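Local structure of amidohydrolase (Brucella melitensis biovar Abortus, 4F0L) at residues B[298-301]-B[302-306]; B[342-345]-B[346-350]; B[364-367]-B[368-372]. The protein probably acts as a metal-dependent deaminase of the amidohydrolase family, with an iron(III) ion bound in the active site of the crystallised enzyme. All coordinates share one frame; numbering follows the deposited sequence.

Contact 1 of 3, residues B[298-301]-B[302-306]; sequences GLCP and VTEAN
Cys300 and Glu304 grip each other at the start of helix 301-306, where Cys300 stands at the N-cap right after strand 296-299. This is a strand-to-helix turn at the metal end of an amidohydrolase barrel of the TIM type, and the Glu304 carboxylate reaches back to the backbone N of the N-cap residue.

The polar bonds come first. Cys300 N donates to Glu304 OE2 over 2.9 Å with an N-H...O angle of 151°. The N-H does not lie in the carboxylate plane but meets OE2 from above it, 56° out. Returning along the chain, Glu304 N binds Cys300 O at 2.8 Å, so the two residues are tied twice, once through each end of Cys300. One residue on, Ala305 N donates to Pro301 O, the next bond of the helix. Val302 N, in the first turn, is bound by Glu339 OE1 of helix 336-351. OE2 of Glu304 also has His278 ND1 as a partner, which makes the carboxylate a bridge between the helix start and a neighbouring loop.

The Glu304 chain packs along the same carbonyl. With CG beside the backbone N (chi1 -77°) and the chain extended beyond it, Glu304 runs back alongside Cys300: its CG and CD each lie 3.2 Å from Cys300 O. Pro301 packs against Glu339 and Gln342 of helix 336-351.

The iron site is next door. Thr303 OG1 hydrogen-bonds Ser330 OG, and its side chain lies about 3 Å from that of Asp329, an iron ligand; the Cys300 side chain comes about 4 Å from that of His65, another ligand. On the Cys300 side chain itself, CB sits 3.6 Å from Glu304 OE2.

Contact 2 of 3, residues B[342-345]-B[346-350]; sequences QLEY and SQRLY
Glu344 and Arg348 form an i to i+4 salt bridge within helix 336-351, a mostly buried local contact at the subunit interface. Arg348 NE donates to Glu344 OE2 at 2.7 Å, nearly straight at 164°. The oxygen uses its anti lone pair and lies in the guanidinium plane, while the carboxylate is turned 80° against that plane. A weak second bond comes from Arg348 NH2 to the same OE2. Glu344 gets there with CG anti to the backbone N and a bend at chi2; Arg348 runs extended from CG to NE.

Both carboxylate oxygens are also held by backbone N-H groups of the following loop, OE2 by Val356 N and OE1 by Leu357 N, which should help keep Glu344 charged. In the TIM-barrel-type amidohydrolase domain, helix 336-351 follows strand 323-326 and packs on helices 301-306 and 364-379; from it the guanidinium reaches across to the second subunit, where NH2 meets Glu78 in a salt bridge and NH1 binds Asn306 O. Tyr345 CE1 lies over one face of the guanidinium, 3.8 Å from Arg348 NH1, and the Tyr345 hydroxyl bonds Asn306 of the second subunit.

Between the two in sequence, Ser346 OG sits between its own N and carbonyl carbon (chi1 67°) and donates to Leu343 O at 2.6 Å. Gln347 N reaches that oxygen too, from the same face of the carbonyl, at 3.3 Å.

Contact 3 of 3, residues B[364-367]-B[368-372]; sequences TGRA and LFDGA
Arg366 reaches forward one turn along helix 364-379 to meet Asp370 in an i to i+4 salt bridge. CG leaves anti to the backbone N (chi1 171°), the chain bends at chi2, and NE is thereby brought to 2.7 Å from Asp370 OD2. That oxygen lies close to the guanidinium plane and is met on the syn side of the carboxylate, 32° out of its plane; the two flat groups stand nearly perpendicular. Asp370 has its CG anti to the carbonyl carbon instead (chi1 -81°), which swings the carboxylate back toward the preceding turn.

A water joins the same pair: Arg366 NH2 donates to it at 3.0 Å, and it lies 3.2 Å from Asp370 OD2. Arg366 NH1 turns elsewhere, to a salt bridge with Asp409, so the guanidinium is shared between two acids.

Elsewhere round the helix Thr364 and Leu368 run alongside each other in the same direction, with Thr364 CG2 4.1 Å from Leu368 CD1. Thr364 OG1 bonds Asn355 OD1. The backbone bonds are regular, Asp370 N to Arg366 O at 2.9 Å among them.

Within the amidohydrolase domain, Thr364 and Leu368 pack on helix 336-351, while Phe369 reaches Val58 and Met61 of strand 56-66, and Arg366 and Asp370 border Leu20 of strand 19-21.

Contact 2 stands between the other two. Its centre lies 12 Å from that of contact 1, where Leu299 CD1 meets Leu343 CD1 at 3.9 Å, and 14 Å from that of contact 3, where Glu344 CD approaches Thr364 CG2 at 3.4 Å. Contacts 1 and 3 do not touch; their nearest atoms are about 7 Å apart. Contact 1 is closest to the metal, the Cys300 side chain being about 6 Å from the iron, whereas the Gln342 side chain is about 11 Å from that of Asp329. Formic acid, probably from the crystallisation liquor, lies near all three contacts, with nearest atoms about 5 Å from the Leu299 and Leu343 side chains and about 4 Å from that of Leu368.

Contact 1 of 3, residues B[298-301]-B[302-306]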
ATOM      1  N   GLY B 298     -11.874 -15.776  -3.898  1.00 15.22           N
ATOM      2  CA  GLY B 298     -10.694 -15.310  -4.625  1.00 14.65           C
ATOM      3  C   GLY B 298     -10.616 -13.805  -4.506  1.00 14.98           C
ATOM      4  O   GLY B 298     -11.139 -13.082  -5.359  1.00 15.70           O
ATOM      5  N   LEU B 299      -9.992 -13.330  -3.431  1.00 14.26           N
ATOM      6  CA  LEU B 299      -9.959 -11.905  -3.135  1.00 13.97           C
ATOM      7  C   LEU B 299      -8.823 -11.209  -3.887  1.00 13.75           C
ATOM      8  O   LEU B 299      -7.677 -11.701  -3.924  1.00 12.89           O
ATOM      9  CB  LEU B 299      -9.814 -11.695  -1.619  1.00 13.85           C
ATOM     10  CG  LEU B 299     -10.907 -12.317  -0.731  1.00 14.60           C
ATOM     11  CD1 LEU B 299     -10.705 -11.903   0.745  1.00 14.73           C
ATOM     12  CD2 LEU B 299     -12.321 -11.906  -1.226  1.00 14.09           C
ATOM     13  N   CYS B 300      -9.128 -10.032  -4.418  1.00 14.15           N
ATOM     14  CA  CYS B 300      -8.174  -9.233  -5.163  1.00 14.52           C
ATOM     15  C   CYS B 300      -8.178  -7.816  -4.610  1.00 14.73           C
ATOM     16  O   CYS B 300      -8.654  -6.901  -5.271  1.00 15.48           O
ATOM     17  CB  CYS B 300      -8.532  -9.258  -6.661  1.00 15.50           C
ATOM     18  SG  CYS B 300      -8.644 -10.958  -7.357  1.00 16.41           S
ATOM     19  N   PRO B 301      -7.631  -7.626  -3.383  1.00 14.39           N
ATOM     20  CA  PRO B 301      -7.902  -6.382  -2.682  1.00 13.99           C
ATOM     21  C   PRO B 301      -7.354  -5.107  -3.354  1.00 14.19           C
ATOM     22  O   PRO B 301      -8.055  -4.081  -3.390  1.00 13.69           O
ATOM     23  CB  PRO B 301      -7.274  -6.597  -1.293  1.00 14.17           C
ATOM     24  CG  PRO B 301      -7.174  -8.070  -1.118  1.00 14.23           C
ATOM     25  CD  PRO B 301      -7.045  -8.671  -2.493  1.00 14.13           C
ATOM     26  N   VAL B 302      -6.120  -5.166  -3.859  1.00 13.86           N
ATOM     27  CA  VAL B 302      -5.548  -4.011  -4.551  1.00 14.02           C
ATOM     28  C   VAL B 302      -6.301  -3.659  -5.807  1.00 13.85           C
ATOM     29  O   VAL B 302      -6.623  -2.494  -6.007  1.00 13.80           O
ATOM     30  CB  VAL B 302      -4.058  -4.200  -4.827  1.00 14.53           C
ATOM     31  CG1 VAL B 302      -3.500  -3.158  -5.817  1.00 14.74           C
ATOM     32  CG2 VAL B 302      -3.370  -4.151  -3.460  1.00 15.05           C
ATOM     33  N   THR B 303      -6.622  -4.644  -6.633  1.00 13.42           N
ATOM     34  CA  THR B 303      -7.402  -4.378  -7.843  1.00 13.55           C
ATOM     35  C   THR B 303      -8.796  -3.877  -7.506  1.00 13.97           C
ATOM     36  O   THR B 303      -9.289  -2.938  -8.120  1.00 14.22           O
ATOM     37  CB  THR B 303      -7.473  -5.605  -8.786  1.00 13.39           C
ATOM     38  OG1 THR B 303      -6.154  -5.910  -9.250  1.00 12.79           O
ATOM     39  CG2 THR B 303      -8.366  -5.317 -10.045  1.00 13.62           C
ATOM     40  N   GLU B 304      -9.429  -4.461  -6.494  1.00 14.27           N
ATOM     41  CA  GLU B 304     -10.770  -4.047  -6.093  1.00 14.36           C
ATOM     42  C   GLU B 304     -10.765  -2.573  -5.634  1.00 14.70           C
ATOM     43  O   GLU B 304     -11.704  -1.812  -5.900  1.00 14.44           O
ATOM     44  CB  GLU B 304     -11.313  -4.986  -4.985  1.00 14.74           C
ATOM     45  CG  GLU B 304     -11.799  -6.341  -5.526  1.00 14.78           C
ATOM     46  CD  GLU B 304     -11.707  -7.491  -4.535  1.00 14.90           C
ATOM     47  OE1 GLU B 304     -11.709  -7.247  -3.317  1.00 16.32           O
ATOM     48  OE2 GLU B 304     -11.639  -8.657  -4.973  1.00 14.51           O
ATOM     49  N   ALA B 305      -9.718  -2.182  -4.907  1.00 14.11           N
ATOM     50  CA  ALA B 305      -9.560  -0.760  -4.520  1.00 14.45           C
ATOM     51  C   ALA B 305      -9.330   0.123  -5.754  1.00 15.11           C
ATOM     52  O   ALA B 305      -9.930   1.188  -5.876  1.00 14.92           O
ATOM     53  CB  ALA B 305      -8.381  -0.593  -3.573  1.00 13.96           C
ATOM     54  N   ASN B 306      -8.405  -0.299  -6.634  1.00 14.93           N
ATOM     55  CA  ASN B 306      -8.064   0.470  -7.818  1.00 15.65           C
ATOM     56  C   ASN B 306      -9.309   0.645  -8.712  1.00 16.65           C
ATOM     57  O   ASN B 306      -9.459   1.656  -9.409  1.00 17.13           O
ATOM     58  CB  ASN B 306      -6.910  -0.216  -8.563  1.00 15.68           C
ATOM     59  CG  ASN B 306      -6.549   0.482  -9.845  1.00 16.27           C
ATOM     60  OD1 ASN B 306      -7.196   0.259 -10.889  1.00 17.03           O
ATOM     61  ND2 ASN B 306      -5.545   1.354  -9.784  1.00 16.40           N
TER

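Contact 2 of 3, residues B[342-345]-B[346-350]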
ATOM      1  N   GLN B 342      -4.116  -4.207   2.328  1.00 13.74           N
ATOM      2  CA  GLN B 342      -5.340  -3.606   1.767  1.00 14.11           C
ATOM      3  C   GLN B 342      -6.614  -4.338   2.228  1.00 13.99           C
ATOM      4  O   GLN B 342      -7.611  -3.699   2.582  1.00 14.42           O
ATOM      5  CB  GLN B 342      -5.258  -3.520   0.249  1.00 14.04           C
ATOM      6  CG  GLN B 342      -6.522  -3.012  -0.464  1.00 14.59           C
ATOM      7  CD  GLN B 342      -6.913  -1.615  -0.055  1.00 16.14           C
ATOM      8  OE1 GLN B 342      -6.045  -0.785   0.184  1.00 17.90           O
ATOM      9  NE2 GLN B 342      -8.226  -1.351   0.078  1.00 16.19           N
ATOM     10  N   LEU B 343      -6.569  -5.673   2.265  1.00 13.33           N
ATOM     11  CA  LEU B 343      -7.691  -6.427   2.797  1.00 13.34           C
ATOM     12  C   LEU B 343      -8.033  -5.984   4.236  1.00 14.50           C
ATOM     13  O   LEU B 343      -9.169  -5.563   4.508  1.00 15.39           O
ATOM     14  CB  LEU B 343      -7.404  -7.920   2.737  1.00 13.07           C
ATOM     15  CG  LEU B 343      -8.442  -8.859   3.332  1.00 13.19           C
ATOM     16  CD1 LEU B 343      -9.825  -8.661   2.705  1.00 12.75           C
ATOM     17  CD2 LEU B 343      -7.923 -10.306   3.224  1.00 12.82           C
ATOM     18  N   GLU B 344      -7.050  -6.012   5.130  1.00 14.03           N
ATOM     19  CA  GLU B 344      -7.282  -5.631   6.502  1.00 14.62           C
ATOM     20  C   GLU B 344      -7.749  -4.195   6.608  1.00 15.00           C
ATOM     21  O   GLU B 344      -8.714  -3.913   7.333  1.00 15.30           O
ATOM     22  CB  GLU B 344      -6.009  -5.872   7.333  1.00 14.53           C
ATOM     23  CG  GLU B 344      -6.009  -5.361   8.788  1.00 14.91           C
ATOM     24  CD  GLU B 344      -7.033  -6.000   9.707  1.00 16.25           C
ATOM     25  OE1 GLU B 344      -7.637  -7.072   9.382  1.00 17.19           O
ATOM     26  OE2 GLU B 344      -7.254  -5.409  10.789  1.00 16.34           O
ATOM     27  N   TYR B 345      -7.063  -3.285   5.914  1.00 14.37           N
ATOM     28  CA  TYR B 345      -7.351  -1.880   6.083  1.00 14.95           C
ATOM     29  C   TYR B 345      -8.735  -1.552   5.537  1.00 15.86           C
ATOM     30  O   TYR B 345      -9.401  -0.667   6.068  1.00 16.38           O
ATOM     31  CB  TYR B 345      -6.282  -0.958   5.461  1.00 15.04           C
ATOM     32  CG  TYR B 345      -4.948  -0.868   6.223  1.00 14.41           C
ATOM     33  CD1 TYR B 345      -4.751  -1.496   7.453  1.00 14.80           C
ATOM     34  CD2 TYR B 345      -3.922  -0.100   5.728  1.00 14.59           C
ATOM     35  CE1 TYR B 345      -3.546  -1.383   8.148  1.00 14.73           C
ATOM     36  CE2 TYR B 345      -2.708   0.008   6.404  1.00 14.60           C
ATOM     37  CZ  TYR B 345      -2.538  -0.600   7.635  1.00 14.39           C
ATOM     38  OH  TYR B 345      -1.336  -0.459   8.293  1.00 13.80           O
ATOM     39  N   SER B 346      -9.188  -2.258   4.499  1.00 16.05           N
ATOM     40  CA  SER B 346     -10.525  -2.030   3.980  1.00 16.56           C
ATOM     41  C   SER B 346     -11.492  -2.352   5.119  1.00 17.89           C
ATOM     42  O   SER B 346     -12.515  -1.664   5.291  1.00 18.40           O
ATOM     43  CB  SER B 346     -10.817  -2.857   2.719  1.00 16.81           C
ATOM     44  OG  SER B 346     -10.870  -4.256   2.962  1.00 16.80           O
ATOM     45  N   GLN B 347     -11.159  -3.373   5.904  1.00 17.65           N
ATOM     46  CA  GLN B 347     -12.026  -3.762   7.005  1.00 18.90           C
ATOM     47  C   GLN B 347     -11.979  -2.736   8.135  1.00 18.99           C
ATOM     48  O   GLN B 347     -13.037  -2.390   8.695  1.00 19.82           O
ATOM     49  CB  GLN B 347     -11.719  -5.180   7.505  1.00 18.61           C
ATOM     50  CG  GLN B 347     -11.763  -6.252   6.401  1.00 19.28           C
ATOM     51  CD  GLN B 347     -13.077  -6.282   5.653  1.00 20.29           C
ATOM     52  OE1 GLN B 347     -13.110  -6.285   4.409  1.00 20.98           O
ATOM     53  NE2 GLN B 347     -14.157  -6.305   6.388  1.00 20.27           N
ATOM     54  N   ARG B 348     -10.781  -2.230   8.446  1.00 18.43           N
ATOM     55  CA  ARG B 348     -10.631  -1.259   9.531  1.00 18.93           C
ATOM     56  C   ARG B 348     -11.447   0.013   9.275  1.00 20.28           C
ATOM     57  O   ARG B 348     -12.080   0.554  10.198  1.00 20.32           O
ATOM     58  CB  ARG B 348      -9.155  -0.893   9.764  1.00 18.05           C
ATOM     59  CG  ARG B 348      -8.335  -2.060  10.263  1.00 17.30           C
ATOM     60  CD  ARG B 348      -6.991  -1.705  10.874  1.00 16.67           C
ATOM     61  NE  ARG B 348      -6.293  -2.951  11.173  1.00 15.93           N
ATOM     62  CZ  ARG B 348      -5.031  -3.055  11.581  1.00 15.82           C
ATOM     63  NH1 ARG B 348      -4.296  -1.968  11.809  1.00 15.45           N
ATOM     64  NH2 ARG B 348      -4.512  -4.270  11.802  1.00 15.23           N
ATOM     65  N   LEU B 349     -11.426   0.491   8.033  1.00 20.40           N
ATOM     66  CA  LEU B 349     -12.173   1.687   7.673  1.00 22.50           C
ATOM     67  C   LEU B 349     -13.677   1.430   7.676  1.00 24.21           C
ATOM     68  O   LEU B 349     -14.425   2.241   8.165  1.00 25.32           O
ATOM     69  CB  LEU B 349     -11.690   2.243   6.326  1.00 22.54           C
ATOM     70  CG  LEU B 349     -10.267   2.857   6.345  1.00 22.15           C
ATOM     71  CD1 LEU B 349      -9.684   3.058   4.937  1.00 21.66           C
ATOM     72  CD2 LEU B 349     -10.261   4.175   7.119  1.00 22.00           C
ATOM     73  N   TYR B 350     -14.106   0.282   7.168  1.00 26.27           N
ATOM     74  CA  TYR B 350     -15.528  -0.038   7.089  1.00 29.06           C
ATOM     75  C   TYR B 350     -16.135  -0.294   8.476  1.00 29.46           C
ATOM     76  O   TYR B 350     -17.269   0.069   8.725  1.00 30.18           O
ATOM     77  CB  TYR B 350     -15.763  -1.268   6.191  1.00 31.62           C
ATOM     78  CG  TYR B 350     -17.204  -1.468   5.784  1.00 35.64           C
ATOM     79  CD1 TYR B 350     -18.105  -2.138   6.617  1.00 36.66           C
ATOM     80  CD2 TYR B 350     -17.673  -0.974   4.566  1.00 38.02           C
ATOM     81  CE1 TYR B 350     -19.427  -2.298   6.258  1.00 38.77           C
ATOM     82  CE2 TYR B 350     -18.996  -1.143   4.191  1.00 40.59           C
ATOM     83  CZ  TYR B 350     -19.863  -1.802   5.044  1.00 41.02           C
ATOM     84  OH  TYR B 350     -21.172  -1.966   4.671  1.00 44.60           O
TER

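Contact 3 of 3, residues B[364-367]-B[368-372]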
ATOM      1  N   THR B 364      -2.760 -10.162  13.358  1.00 17.62           N
ATOM      2  CA  THR B 364      -3.531  -9.972  12.121  1.00 17.08           C
ATOM      3  C   THR B 364      -2.704 -10.464  10.923  1.00 16.03           C
ATOM      4  O   THR B 364      -3.227 -11.132  10.032  1.00 16.52           O
ATOM      5  CB  THR B 364      -3.934  -8.480  11.944  1.00 16.83           C
ATOM      6  OG1 THR B 364      -4.728  -8.087  13.055  1.00 18.17           O
ATOM      7  CG2 THR B 364      -4.753  -8.275  10.696  1.00 16.44           C
ATOM      8  N   GLY B 365      -1.411 -10.177  10.911  1.00 15.03           N
ATOM      9  CA  GLY B 365      -0.561 -10.612   9.793  1.00 14.16           C
ATOM     10  C   GLY B 365      -0.464 -12.126   9.717  1.00 14.14           C
ATOM     11  O   GLY B 365      -0.542 -12.717   8.632  1.00 13.86           O
ATOM     12  N   ARG B 366      -0.354 -12.762  10.877  1.00 14.73           N
ATOM     13  CA  ARG B 366      -0.360 -14.224  10.973  1.00 15.34           C
ATOM     14  C   ARG B 366      -1.639 -14.853  10.400  1.00 15.84           C
ATOM     15  O   ARG B 366      -1.578 -15.748   9.544  1.00 16.16           O
ATOM     16  CB  ARG B 366      -0.148 -14.656  12.426  1.00 16.11           C
ATOM     17  CG  ARG B 366      -0.338 -16.141  12.736  1.00 16.91           C
ATOM     18  CD  ARG B 366       0.676 -17.059  12.070  1.00 16.60           C
ATOM     19  NE  ARG B 366       0.403 -18.458  12.454  1.00 17.32           N
ATOM     20  CZ  ARG B 366       0.715 -18.981  13.637  1.00 18.70           C
ATOM     21  NH1 ARG B 366       1.302 -18.234  14.564  1.00 19.26           N
ATOM     22  NH2 ARG B 366       0.414 -20.249  13.922  1.00 19.80           N
ATOM     23  N   ALA B 367      -2.786 -14.388  10.849  1.00 16.24           N
ATOM     24  CA  ALA B 367      -4.066 -14.921  10.394  1.00 16.87           C
ATOM     25  C   ALA B 367      -4.232 -14.745   8.896  1.00 16.64           C
ATOM     26  O   ALA B 367      -4.656 -15.655   8.201  1.00 17.21           O
ATOM     27  CB  ALA B 367      -5.225 -14.249  11.134  1.00 17.18           C
ATOM     28  N   LEU B 368      -3.875 -13.577   8.384  1.00 16.58           N
ATOM     29  CA  LEU B 368      -4.066 -13.304   6.980  1.00 16.01           C
ATOM     30  C   LEU B 368      -3.111 -14.127   6.127  1.00 15.48           C
ATOM     31  O   LEU B 368      -3.510 -14.671   5.096  1.00 16.01           O
ATOM     32  CB  LEU B 368      -3.872 -11.820   6.707  1.00 16.56           C
ATOM     33  CG  LEU B 368      -5.071 -10.979   7.151  1.00 17.57           C
ATOM     34  CD1 LEU B 368      -4.784  -9.543   6.795  1.00 18.46           C
ATOM     35  CD2 LEU B 368      -6.391 -11.446   6.527  1.00 18.79           C
ATOM     36  N   PHE B 369      -1.868 -14.215   6.561  1.00 14.20           N
ATOM     37  CA  PHE B 369      -0.873 -14.938   5.812  1.00 13.85           C
ATOM     38  C   PHE B 369      -1.209 -16.419   5.789  1.00 13.92           C
ATOM     39  O   PHE B 369      -1.230 -17.009   4.712  1.00 13.98           O
ATOM     40  CB  PHE B 369       0.534 -14.759   6.361  1.00 13.47           C
ATOM     41  CG  PHE B 369       1.566 -15.451   5.536  1.00 13.15           C
ATOM     42  CD1 PHE B 369       2.063 -14.862   4.392  1.00 12.76           C
ATOM     43  CD2 PHE B 369       1.998 -16.742   5.867  1.00 13.56           C
ATOM     44  CE1 PHE B 369       3.020 -15.514   3.606  1.00 12.68           C
ATOM     45  CE2 PHE B 369       2.926 -17.393   5.077  1.00 13.54           C
ATOM     46  CZ  PHE B 369       3.444 -16.774   3.952  1.00 13.31           C
ATOM     47  N   ASP B 370      -1.515 -17.013   6.941  1.00 14.29           N
ATOM     48  CA  ASP B 370      -1.857 -18.425   6.980  1.00 14.87           C
ATOM     49  C   ASP B 370      -3.082 -18.675   6.116  1.00 14.85           C
ATOM     50  O   ASP B 370      -3.153 -19.649   5.378  1.00 15.27           O
ATOM     51  CB  ASP B 370      -2.200 -18.898   8.403  1.00 16.09           C
ATOM     52  CG  ASP B 370      -0.994 -19.191   9.255  1.00 16.48           C
ATOM     53  OD1 ASP B 370       0.154 -19.365   8.751  1.00 16.81           O
ATOM     54  OD2 ASP B 370      -1.216 -19.319  10.463  1.00 17.46           O
ATOM     55  N   GLY B 371      -4.089 -17.841   6.285  1.00 14.91           N
ATOM     56  CA  GLY B 371      -5.365 -18.028   5.573  1.00 15.13           C
ATOM     57  C   GLY B 371      -5.181 -17.991   4.064  1.00 14.49           C
ATOM     58  O   GLY B 371      -5.708 -18.842   3.336  1.00 15.01           O
ATOM     59  N   ALA B 372      -4.395 -17.021   3.593  1.00 13.47           N
ATOM     60  CA  ALA B 372      -4.251 -16.816   2.165  1.00 12.95           C
ATOM     61  C   ALA B 372      -3.437 -17.915   1.513  1.00 12.83           C
ATOM     62  O   ALA B 372      -3.728 -18.307   0.354  1.00 12.36           O
ATOM     63  CB  ALA B 372      -3.661 -15.436   1.866  1.00 12.01           C
TER
HETATM   64  O   HOH W   1      -1.323 -22.041  12.234  1.00 18.20           O